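Local coordinates for protein beta-galacturonidase (Eisenbergiella tayi, PDB 6NCW) that hydrolyses beta-linked galacturonides as a glycoside hydrolase of family 2, at residues F413-Y427 with E440-N452. Numbering follows the deposited sequence.
Sequences FKTDICLGYPEVVSY and EDYLDELYQWIQN
The Phe-413 ring overlaps that of Tyr-442 in an offset stack, with centroids 4.4 Å apart and planes inclined by 17°. Phe-413 has CG anti to its backbone nitrogen, which carries the ring out to the helix; its CE2 lies over the Tyr-442 face and also meets Leu-446 CB. One turn after Tyr-442, the extended Glu-445 side chain brings OE1 near the plane of the Phe-413 ring, at its edge, and to 2.6 Å from Lys-414 NZ. This salt bridge uses the anti side of the carboxylate, the amine sitting 22° out of its plane. The lysine chain reaches it by slanting across the Trp-449 face, with Lys-414 CG 3.5 Å from Trp-449 CG, and then bending at chi3. Lys-414 CA stands 3.4 Å from the centroid of the indole's six-membered ring in a CH-pi contact, while Asp-416 O lies in plane at the edge. Deeper in, Leu-446 CD1 sits over the centre of the Tyr-427 ring, and Ile-450 CD1 packs obliquely on Tyr-427 CE1 at 3.7 Å and against Val-425. The Tyr-427 hydroxyl is hydrogen-bonded to Arg-412 O, just before the loop. Strand 425-427 and helix 440-452 run roughly antiparallel (151°), as in the beta-alpha-beta units of a TIM barrel, here completed by strand 461-466, which carries the galacturonate-binding Glu-465.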
ATOM      1  N   PHE A 413     -28.813  13.607 -19.915  1.00 26.61           N
ATOM      2  CA  PHE A 413     -28.676  15.024 -19.595  1.00 31.46           C
ATOM      3  C   PHE A 413     -29.387  15.896 -20.629  1.00 28.16           C
ATOM      4  O   PHE A 413     -28.860  16.119 -21.721  1.00 29.13           O
ATOM      5  CB  PHE A 413     -27.183  15.364 -19.502  1.00 28.30           C
ATOM      6  CG  PHE A 413     -26.882  16.724 -18.929  1.00 31.26           C
ATOM      7  CD1 PHE A 413     -26.561  17.791 -19.763  1.00 33.66           C
ATOM      8  CD2 PHE A 413     -26.865  16.926 -17.559  1.00 30.41           C
ATOM      9  CE1 PHE A 413     -26.256  19.039 -19.243  1.00 29.65           C
ATOM     10  CE2 PHE A 413     -26.559  18.173 -17.035  1.00 32.79           C
ATOM     11  CZ  PHE A 413     -26.249  19.229 -17.879  1.00 27.36           C
ATOM     12  N   LYS A 414     -30.596  16.360 -20.297  1.00 30.61           N
ATOM     13  CA  LYS A 414     -31.405  17.266 -21.115  1.00 28.02           C
ATOM     14  C   LYS A 414     -31.971  16.605 -22.367  1.00 29.67           C
ATOM     15  O   LYS A 414     -32.357  17.295 -23.312  1.00 29.38           O
ATOM     16  CB  LYS A 414     -30.616  18.533 -21.484  1.00 30.28           C
ATOM     17  CG  LYS A 414     -30.254  19.376 -20.250  1.00 26.46           C
ATOM     18  CD  LYS A 414     -29.159  20.386 -20.508  1.00 34.57           C
ATOM     19  CE  LYS A 414     -29.085  20.846 -21.938  1.00 33.03           C
ATOM     20  NZ  LYS A 414     -27.951  21.797 -22.059  1.00 39.04           N
ATOM     21  N   THR A 415     -32.054  15.272 -22.376  1.00 28.48           N
ATOM     22  CA  THR A 415     -32.601  14.510 -23.486  1.00 26.08           C
ATOM     23  C   THR A 415     -33.577  13.434 -23.024  1.00 28.97           C
ATOM     24  O   THR A 415     -34.109  12.698 -23.862  1.00 26.36           O
ATOM     25  CB  THR A 415     -31.470  13.849 -24.292  1.00 32.47           C
ATOM     26  OG1 THR A 415     -30.815  12.869 -23.482  1.00 31.17           O
ATOM     27  CG2 THR A 415     -30.437  14.883 -24.740  1.00 31.11           C
ATOM     28  N   ASP A 416     -33.807  13.313 -21.718  1.00 26.24           N
ATOM     29  CA  ASP A 416     -34.758  12.351 -21.180  1.00 27.45           C
ATOM     30  C   ASP A 416     -36.171  12.713 -21.628  1.00 25.93           C
ATOM     31  O   ASP A 416     -36.604  13.855 -21.453  1.00 28.66           O
ATOM     32  CB  ASP A 416     -34.664  12.351 -19.649  1.00 23.27           C
ATOM     33  CG  ASP A 416     -35.246  11.081 -19.009  1.00 26.91           C
ATOM     34  OD1 ASP A 416     -34.495  10.387 -18.290  1.00 25.72           O
ATOM     35  OD2 ASP A 416     -36.453  10.783 -19.196  1.00 26.92           O
ATOM     36  N   ILE A 417     -36.902  11.751 -22.194  1.00 23.51           N
ATOM     37  CA  ILE A 417     -38.293  11.986 -22.592  1.00 26.83           C
ATOM     38  C   ILE A 417     -39.276  11.266 -21.665  1.00 32.28           C
ATOM     39  O   ILE A 417     -40.449  11.092 -22.020  1.00 35.22           O
ATOM     40  CB  ILE A 417     -38.546  11.604 -24.063  1.00 28.46           C
ATOM     41  CG1 ILE A 417     -38.418  10.096 -24.277  1.00 29.74           C
ATOM     42  CG2 ILE A 417     -37.583  12.333 -24.995  1.00 29.73           C
ATOM     43  CD1 ILE A 417     -38.702   9.643 -25.700  1.00 28.17           C
ATOM     44  N   CYS A 418     -38.826  10.834 -20.482  1.00 28.75           N
ATOM     45  CA  CYS A 418     -39.653  10.032 -19.584  1.00 27.26           C
ATOM     46  C   CYS A 418     -39.943  10.736 -18.267  1.00 26.30           C
ATOM     47  O   CYS A 418     -40.502  10.117 -17.354  1.00 25.74           O
ATOM     48  CB  CYS A 418     -38.992   8.682 -19.290  1.00 28.23           C
ATOM     49  SG  CYS A 418     -38.721   7.677 -20.764  1.00 32.69           S
ATOM     50  N   LEU A 419     -39.585  12.011 -18.139  1.00 26.51           N
ATOM     51  CA  LEU A 419     -39.722  12.662 -16.847  1.00 24.55           C
ATOM     52  C   LEU A 419     -41.163  13.032 -16.522  1.00 27.49           C
ATOM     53  O   LEU A 419     -41.442  13.421 -15.383  1.00 25.04           O
ATOM     54  CB  LEU A 419     -38.826  13.897 -16.790  1.00 26.25           C
ATOM     55  CG  LEU A 419     -37.326  13.649 -16.941  1.00 25.05           C
ATOM     56  CD1 LEU A 419     -36.579  14.970 -16.853  1.00 22.37           C
ATOM     57  CD2 LEU A 419     -36.798  12.631 -15.894  1.00 21.40           C
ATOM     58  N   GLY A 420     -42.087  12.917 -17.478  1.00 25.92           N
ATOM     59  CA  GLY A 420     -43.482  13.118 -17.139  1.00 30.56           C
ATOM     60  C   GLY A 420     -44.072  12.008 -16.293  1.00 30.08           C
ATOM     61  O   GLY A 420     -45.078  12.230 -15.608  1.00 31.12           O
ATOM     62  N   TYR A 421     -43.450  10.826 -16.295  1.00 27.50           N
ATOM     63  CA  TYR A 421     -44.052   9.660 -15.652  1.00 28.30           C
ATOM     64  C   TYR A 421     -43.838   9.575 -14.139  1.00 27.68           C
ATOM     65  O   TYR A 421     -44.791   9.249 -13.425  1.00 30.04           O
ATOM     66  CB  TYR A 421     -43.541   8.372 -16.296  1.00 27.88           C
ATOM     67  CG  TYR A 421     -43.943   8.156 -17.738  1.00 29.22           C
ATOM     68  CD1 TYR A 421     -42.986   8.116 -18.742  1.00 27.98           C
ATOM     69  CD2 TYR A 421     -45.277   7.934 -18.090  1.00 32.60           C
ATOM     70  CE1 TYR A 421     -43.330   7.890 -20.057  1.00 31.38           C
ATOM     71  CE2 TYR A 421     -45.637   7.703 -19.422  1.00 35.75           C
ATOM     72  CZ  TYR A 421     -44.657   7.693 -20.397  1.00 34.02           C
ATOM     73  OH  TYR A 421     -44.988   7.473 -21.712  1.00 36.14           O
ATOM     74  N   PRO A 422     -42.643   9.807 -13.599  1.00 24.32           N
ATOM     75  CA  PRO A 422     -42.446   9.593 -12.157  1.00 25.76           C
ATOM     76  C   PRO A 422     -42.947  10.747 -11.296  1.00 27.41           C
ATOM     77  O   PRO A 422     -43.110  11.886 -11.745  1.00 26.07           O
ATOM     78  CB  PRO A 422     -40.924   9.462 -12.031  1.00 26.51           C
ATOM     79  CG  PRO A 422     -40.395  10.297 -13.147  1.00 24.45           C
ATOM     80  CD  PRO A 422     -41.356  10.052 -14.282  1.00 24.75           C
ATOM     81  N   GLU A 423     -43.116  10.442 -10.008  1.00 24.95           N
ATOM     82  CA  GLU A 423     -43.409  11.482  -9.028  1.00 27.77           C
ATOM     83  C   GLU A 423     -42.186  12.317  -8.676  1.00 24.73           C
ATOM     84  O   GLU A 423     -42.331  13.472  -8.261  1.00 24.73           O
ATOM     85  CB  GLU A 423     -43.972  10.877  -7.742  1.00 25.85           C
ATOM     86  CG  GLU A 423     -45.412  10.406  -7.846  1.00 28.11           C
ATOM     87  CD  GLU A 423     -45.558   9.162  -8.687  1.00 31.03           C
ATOM     88  OE1 GLU A 423     -44.665   8.272  -8.653  1.00 29.98           O
ATOM     89  OE2 GLU A 423     -46.572   9.078  -9.393  1.00 37.24           O
ATOM     90  N   VAL A 424     -40.991  11.744  -8.768  1.00 26.09           N
ATOM     91  CA  VAL A 424     -39.750  12.443  -8.457  1.00 24.55           C
ATOM     92  C   VAL A 424     -38.838  12.341  -9.666  1.00 24.24           C
ATOM     93  O   VAL A 424     -38.773  11.283 -10.306  1.00 24.08           O
ATOM     94  CB  VAL A 424     -39.069  11.854  -7.204  1.00 24.37           C
ATOM     95  CG1 VAL A 424     -37.774  12.620  -6.863  1.00 20.97           C
ATOM     96  CG2 VAL A 424     -40.029  11.879  -6.036  1.00 20.67           C
ATOM     97  N   VAL A 425     -38.161  13.453  -9.998  1.00 25.30           N
ATOM     98  CA  VAL A 425     -37.134  13.474 -11.043  1.00 23.37           C
ATOM     99  C   VAL A 425     -35.771  13.269 -10.397  1.00 23.04           C
ATOM    100  O   VAL A 425     -35.421  13.973  -9.443  1.00 25.10           O
ATOM    101  CB  VAL A 425     -37.156  14.801 -11.817  1.00 27.83           C
ATOM    102  CG1 VAL A 425     -36.100  14.770 -12.914  1.00 25.76           C
ATOM    103  CG2 VAL A 425     -38.553  15.099 -12.371  1.00 26.42           C
ATOM    104  N   SER A 426     -34.989  12.325 -10.919  1.00 20.74           N
ATOM    105  CA  SER A 426     -33.694  11.995 -10.330  1.00 21.69           C
ATOM    106  C   SER A 426     -32.620  11.926 -11.400  1.00 21.11           C
ATOM    107  O   SER A 426     -32.848  11.392 -12.490  1.00 19.24           O
ATOM    108  CB  SER A 426     -33.764  10.660  -9.581  1.00 21.57           C
ATOM    109  OG  SER A 426     -34.784  10.718  -8.615  1.00 22.49           O
ATOM    110  N   TYR A 427     -31.439  12.457 -11.079  1.00 21.32           N
ATOM    111  CA  TYR A 427     -30.341  12.520 -12.031  1.00 17.80           C
ATOM    112  C   TYR A 427     -29.024  12.084 -11.400  1.00 20.35           C
ATOM    113  O   TYR A 427     -28.732  12.415 -10.252  1.00 19.93           O
ATOM    114  CB  TYR A 427     -30.222  13.924 -12.599  1.00 20.67           C
ATOM    115  CG  TYR A 427     -30.911  14.031 -13.940  1.00 20.31           C
ATOM    116  CD1 TYR A 427     -32.240  14.448 -14.047  1.00 23.75           C
ATOM    117  CD2 TYR A 427     -30.244  13.675 -15.095  1.00 21.17           C
ATOM    118  CE1 TYR A 427     -32.872  14.529 -15.303  1.00 23.06           C
ATOM    119  CE2 TYR A 427     -30.855  13.753 -16.337  1.00 24.67           C
ATOM    120  CZ  TYR A 427     -32.156  14.176 -16.443  1.00 23.22           C
ATOM    121  OH  TYR A 427     -32.714  14.231 -17.707  1.00 24.69           O
ATOM    122  N   GLU A 440     -21.834  23.774  -9.343  1.00 29.51           N
ATOM    123  CA  GLU A 440     -22.988  24.667  -9.277  1.00 30.90           C
ATOM    124  C   GLU A 440     -23.531  24.991 -10.666  1.00 30.84           C
ATOM    125  O   GLU A 440     -24.749  25.058 -10.858  1.00 32.73           O
ATOM    126  CB  GLU A 440     -22.599  25.949  -8.555  1.00 35.25           C
ATOM    127  CG  GLU A 440     -23.773  26.688  -8.003  1.00 43.42           C
ATOM    128  CD  GLU A 440     -23.387  27.515  -6.800  1.00 56.91           C
ATOM    129  OE1 GLU A 440     -22.442  28.334  -6.935  1.00 50.49           O
ATOM    130  OE2 GLU A 440     -24.010  27.315  -5.721  1.00 59.92           O
ATOM    131  N   ASP A 441     -22.642  25.197 -11.642  1.00 28.22           N
ATOM    132  CA  ASP A 441     -23.079  25.565 -12.990  1.00 31.08           C
ATOM    133  C   ASP A 441     -23.742  24.394 -13.691  1.00 29.70           C
ATOM    134  O   ASP A 441     -24.780  24.554 -14.338  1.00 31.62           O
ATOM    135  CB  ASP A 441     -21.892  26.058 -13.825  1.00 31.52           C
ATOM    136  CG  ASP A 441     -21.197  27.267 -13.207  1.00 35.58           C
ATOM    137  OD1 ASP A 441     -21.738  27.814 -12.228  1.00 33.92           O
ATOM    138  OD2 ASP A 441     -20.114  27.660 -13.705  1.00 38.46           O
ATOM    139  N   TYR A 442     -23.141  23.215 -13.586  1.00 25.81           N
ATOM    140  CA  TYR A 442     -23.708  22.021 -14.196  1.00 26.16           C
ATOM    141  C   TYR A 442     -25.082  21.724 -13.613  1.00 25.76           C
ATOM    142  O   TYR A 442     -26.048  21.473 -14.343  1.00 26.75           O
ATOM    143  CB  TYR A 442     -22.743  20.855 -13.968  1.00 26.19           C
ATOM    144  CG  TYR A 442     -22.976  19.655 -14.828  1.00 29.84           C
ATOM    145  CD1 TYR A 442     -23.601  18.523 -14.320  1.00 24.50           C
ATOM    146  CD2 TYR A 442     -22.545  19.637 -16.148  1.00 34.92           C
ATOM    147  CE1 TYR A 442     -23.798  17.397 -15.104  1.00 30.77           C
ATOM    148  CE2 TYR A 442     -22.748  18.519 -16.950  1.00 38.82           C
ATOM    149  CZ  TYR A 442     -23.365  17.407 -16.422  1.00 33.89           C
ATOM    150  OH  TYR A 442     -23.563  16.303 -17.216  1.00 46.59           O
ATOM    151  N   LEU A 443     -25.190  21.784 -12.287  1.00 24.91           N
ATOM    152  CA  LEU A 443     -26.437  21.478 -11.609  1.00 28.38           C
ATOM    153  C   LEU A 443     -27.519  22.496 -11.959  1.00 30.38           C
ATOM    154  O   LEU A 443     -28.682  22.127 -12.177  1.00 25.31           O
ATOM    155  CB  LEU A 443     -26.181  21.426 -10.102  1.00 25.19           C
ATOM    156  CG  LEU A 443     -27.321  21.059  -9.175  1.00 23.16           C
ATOM    157  CD1 LEU A 443     -28.031  19.796  -9.683  1.00 26.02           C
ATOM    158  CD2 LEU A 443     -26.762  20.857  -7.784  1.00 21.47           C
ATOM    159  N   ASP A 444     -27.152  23.780 -12.032  1.00 27.89           N
ATOM    160  CA  ASP A 444     -28.123  24.814 -12.390  1.00 29.00           C
ATOM    161  C   ASP A 444     -28.602  24.663 -13.827  1.00 27.22           C
ATOM    162  O   ASP A 444     -29.798  24.806 -14.107  1.00 29.06           O
ATOM    163  CB  ASP A 444     -27.512  26.199 -12.168  1.00 31.37           C
ATOM    164  CG  ASP A 444     -27.361  26.532 -10.684  1.00 38.29           C
ATOM    165  OD1 ASP A 444     -27.900  25.765  -9.843  1.00 45.01           O
ATOM    166  OD2 ASP A 444     -26.705  27.546 -10.357  1.00 45.06           O
ATOM    167  N   GLU A 445     -27.692  24.368 -14.748  1.00 25.89           N
ATOM    168  CA  GLU A 445     -28.092  24.165 -16.136  1.00 28.19           C
ATOM    169  C   GLU A 445     -29.061  22.992 -16.267  1.00 28.02           C
ATOM    170  O   GLU A 445     -30.066  23.086 -16.981  1.00 28.57           O
ATOM    171  CB  GLU A 445     -26.856  23.945 -17.005  1.00 25.18           C
ATOM    172  CG  GLU A 445     -27.197  23.324 -18.339  1.00 32.59           C
ATOM    173  CD  GLU A 445     -25.989  23.105 -19.235  1.00 34.21           C
ATOM    174  OE1 GLU A 445     -26.129  22.382 -20.246  1.00 42.84           O
ATOM    175  OE2 GLU A 445     -24.912  23.666 -18.948  1.00 38.06           O
ATOM    176  N   LEU A 446     -28.782  21.881 -15.573  1.00 27.62           N
ATOM    177  CA  LEU A 446     -29.694  20.733 -15.585  1.00 24.90           C
ATOM    178  C   LEU A 446     -31.029  21.075 -14.931  1.00 23.98           C
ATOM    179  O   LEU A 446     -32.096  20.742 -15.463  1.00 25.66           O
ATOM    180  CB  LEU A 446     -29.051  19.543 -14.878  1.00 24.76           C
ATOM    181  CG  LEU A 446     -29.961  18.315 -14.664  1.00 26.47           C
ATOM    182  CD1 LEU A 446     -30.488  17.727 -15.985  1.00 24.57           C
ATOM    183  CD2 LEU A 446     -29.228  17.243 -13.844  1.00 21.69           C
ATOM    184  N   TYR A 447     -30.992  21.738 -13.774  1.00 27.06           N
ATOM    185  CA  TYR A 447     -32.230  22.013 -13.045  1.00 29.17           C
ATOM    186  C   TYR A 447     -33.144  22.941 -13.838  1.00 29.33           C
ATOM    187  O   TYR A 447     -34.346  22.685 -13.970  1.00 24.20           O
ATOM    188  CB  TYR A 447     -31.933  22.613 -11.672  1.00 26.39           C
ATOM    189  CG  TYR A 447     -33.191  22.707 -10.851  1.00 28.89           C
ATOM    190  CD1 TYR A 447     -33.791  21.559 -10.337  1.00 26.46           C
ATOM    191  CD2 TYR A 447     -33.820  23.930 -10.639  1.00 31.15           C
ATOM    192  CE1 TYR A 447     -34.955  21.627  -9.605  1.00 24.95           C
ATOM    193  CE2 TYR A 447     -34.994  24.008  -9.906  1.00 31.16           C
ATOM    194  CZ  TYR A 447     -35.556  22.857  -9.397  1.00 28.85           C
ATOM    195  OH  TYR A 447     -36.726  22.929  -8.676  1.00 27.44           O
ATOM    196  N   GLN A 448     -32.578  24.016 -14.387  1.00 28.97           N
ATOM    197  CA  GLN A 448     -33.355  24.954 -15.190  1.00 29.27           C
ATOM    198  C   GLN A 448     -33.973  24.269 -16.402  1.00 28.18           C
ATOM    199  O   GLN A 448     -35.151  24.475 -16.701  1.00 27.78           O
ATOM    200  CB  GLN A 448     -32.467  26.124 -15.611  1.00 28.46           C
ATOM    201  CG  GLN A 448     -32.830  27.447 -14.961  1.00 41.53           C
ATOM    202  CD  GLN A 448     -32.663  27.451 -13.446  1.00 49.83           C
ATOM    203  OE1 GLN A 448     -31.539  27.525 -12.933  1.00 58.43           O
ATOM    204  NE2 GLN A 448     -33.786  27.391 -12.721  1.00 52.41           N
ATOM    205  N   TRP A 449     -33.204  23.436 -17.101  1.00 25.92           N
ATOM    206  CA  TRP A 449     -33.773  22.683 -18.211  1.00 28.30           C
ATOM    207  C   TRP A 449     -34.949  21.825 -17.758  1.00 32.16           C
ATOM    208  O   TRP A 449     -35.971  21.755 -18.451  1.00 28.46           O
ATOM    209  CB  TRP A 449     -32.716  21.797 -18.870  1.00 24.04           C
ATOM    210  CG  TRP A 449     -33.329  20.933 -19.912  1.00 27.03           C
ATOM    211  CD1 TRP A 449     -33.575  21.266 -21.215  1.00 27.55           C
ATOM    212  CD2 TRP A 449     -33.812  19.590 -19.742  1.00 28.32           C
ATOM    213  NE1 TRP A 449     -34.173  20.213 -21.866  1.00 30.75           N
ATOM    214  CE2 TRP A 449     -34.331  19.173 -20.984  1.00 28.28           C
ATOM    215  CE3 TRP A 449     -33.841  18.698 -18.666  1.00 27.41           C
ATOM    216  CZ2 TRP A 449     -34.870  17.904 -21.182  1.00 29.19           C
ATOM    217  CZ3 TRP A 449     -34.385  17.432 -18.865  1.00 28.00           C
ATOM    218  CH2 TRP A 449     -34.892  17.050 -20.109  1.00 31.32           C
ATOM    219  N   ILE A 450     -34.819  21.137 -16.614  1.00 26.86           N
ATOM    220  CA  ILE A 450     -35.930  20.322 -16.136  1.00 26.05           C
ATOM    221  C   ILE A 450     -37.158  21.193 -15.902  1.00 29.01           C
ATOM    222  O   ILE A 450     -38.271  20.823 -16.288  1.00 29.75           O
ATOM    223  CB  ILE A 450     -35.542  19.545 -14.864  1.00 23.03           C
ATOM    224  CG1 ILE A 450     -34.558  18.416 -15.183  1.00 21.55           C
ATOM    225  CG2 ILE A 450     -36.761  18.944 -14.225  1.00 26.68           C
ATOM    226  CD1 ILE A 450     -33.871  17.870 -13.944  1.00 23.99           C
ATOM    227  N   GLN A 451     -36.975  22.379 -15.296  1.00 28.02           N
ATOM    228  CA  GLN A 451     -38.131  23.207 -14.950  1.00 33.06           C
ATOM    229  C   GLN A 451     -38.738  23.917 -16.158  1.00 33.20           C
ATOM    230  O   GLN A 451     -39.958  24.109 -16.198  1.00 35.85           O
ATOM    231  CB  GLN A 451     -37.761  24.243 -13.891  1.00 28.44           C
ATOM    232  CG  GLN A 451     -37.148  23.665 -12.659  1.00 29.10           C
ATOM    233  CD  GLN A 451     -37.975  22.541 -12.077  1.00 29.76           C
ATOM    234  OE1 GLN A 451     -39.150  22.721 -11.763  1.00 31.95           O
ATOM    235  NE2 GLN A 451     -37.372  21.371 -11.938  1.00 27.78           N
ATOM    236  N   ASN A 452     -37.927  24.317 -17.139  1.00 31.29           N
ATOM    237  CA  ASN A 452     -38.417  25.080 -18.286  1.00 37.26           C
ATOM    238  C   ASN A 452     -38.725  24.237 -19.520  1.00 35.86           C
ATOM    239  O   ASN A 452     -39.497  24.692 -20.372  1.00 34.91           O
ATOM    240  CB  ASN A 452     -37.398  26.151 -18.707  1.00 33.77           C
ATOM    241  CG  ASN A 452     -37.032  27.101 -17.585  1.00 33.56           C
ATOM    242  OD1 ASN A 452     -37.826  27.351 -16.681  1.00 41.85           O
ATOM    243  ND2 ASN A 452     -35.820  27.639 -17.640  1.00 39.08           N
TER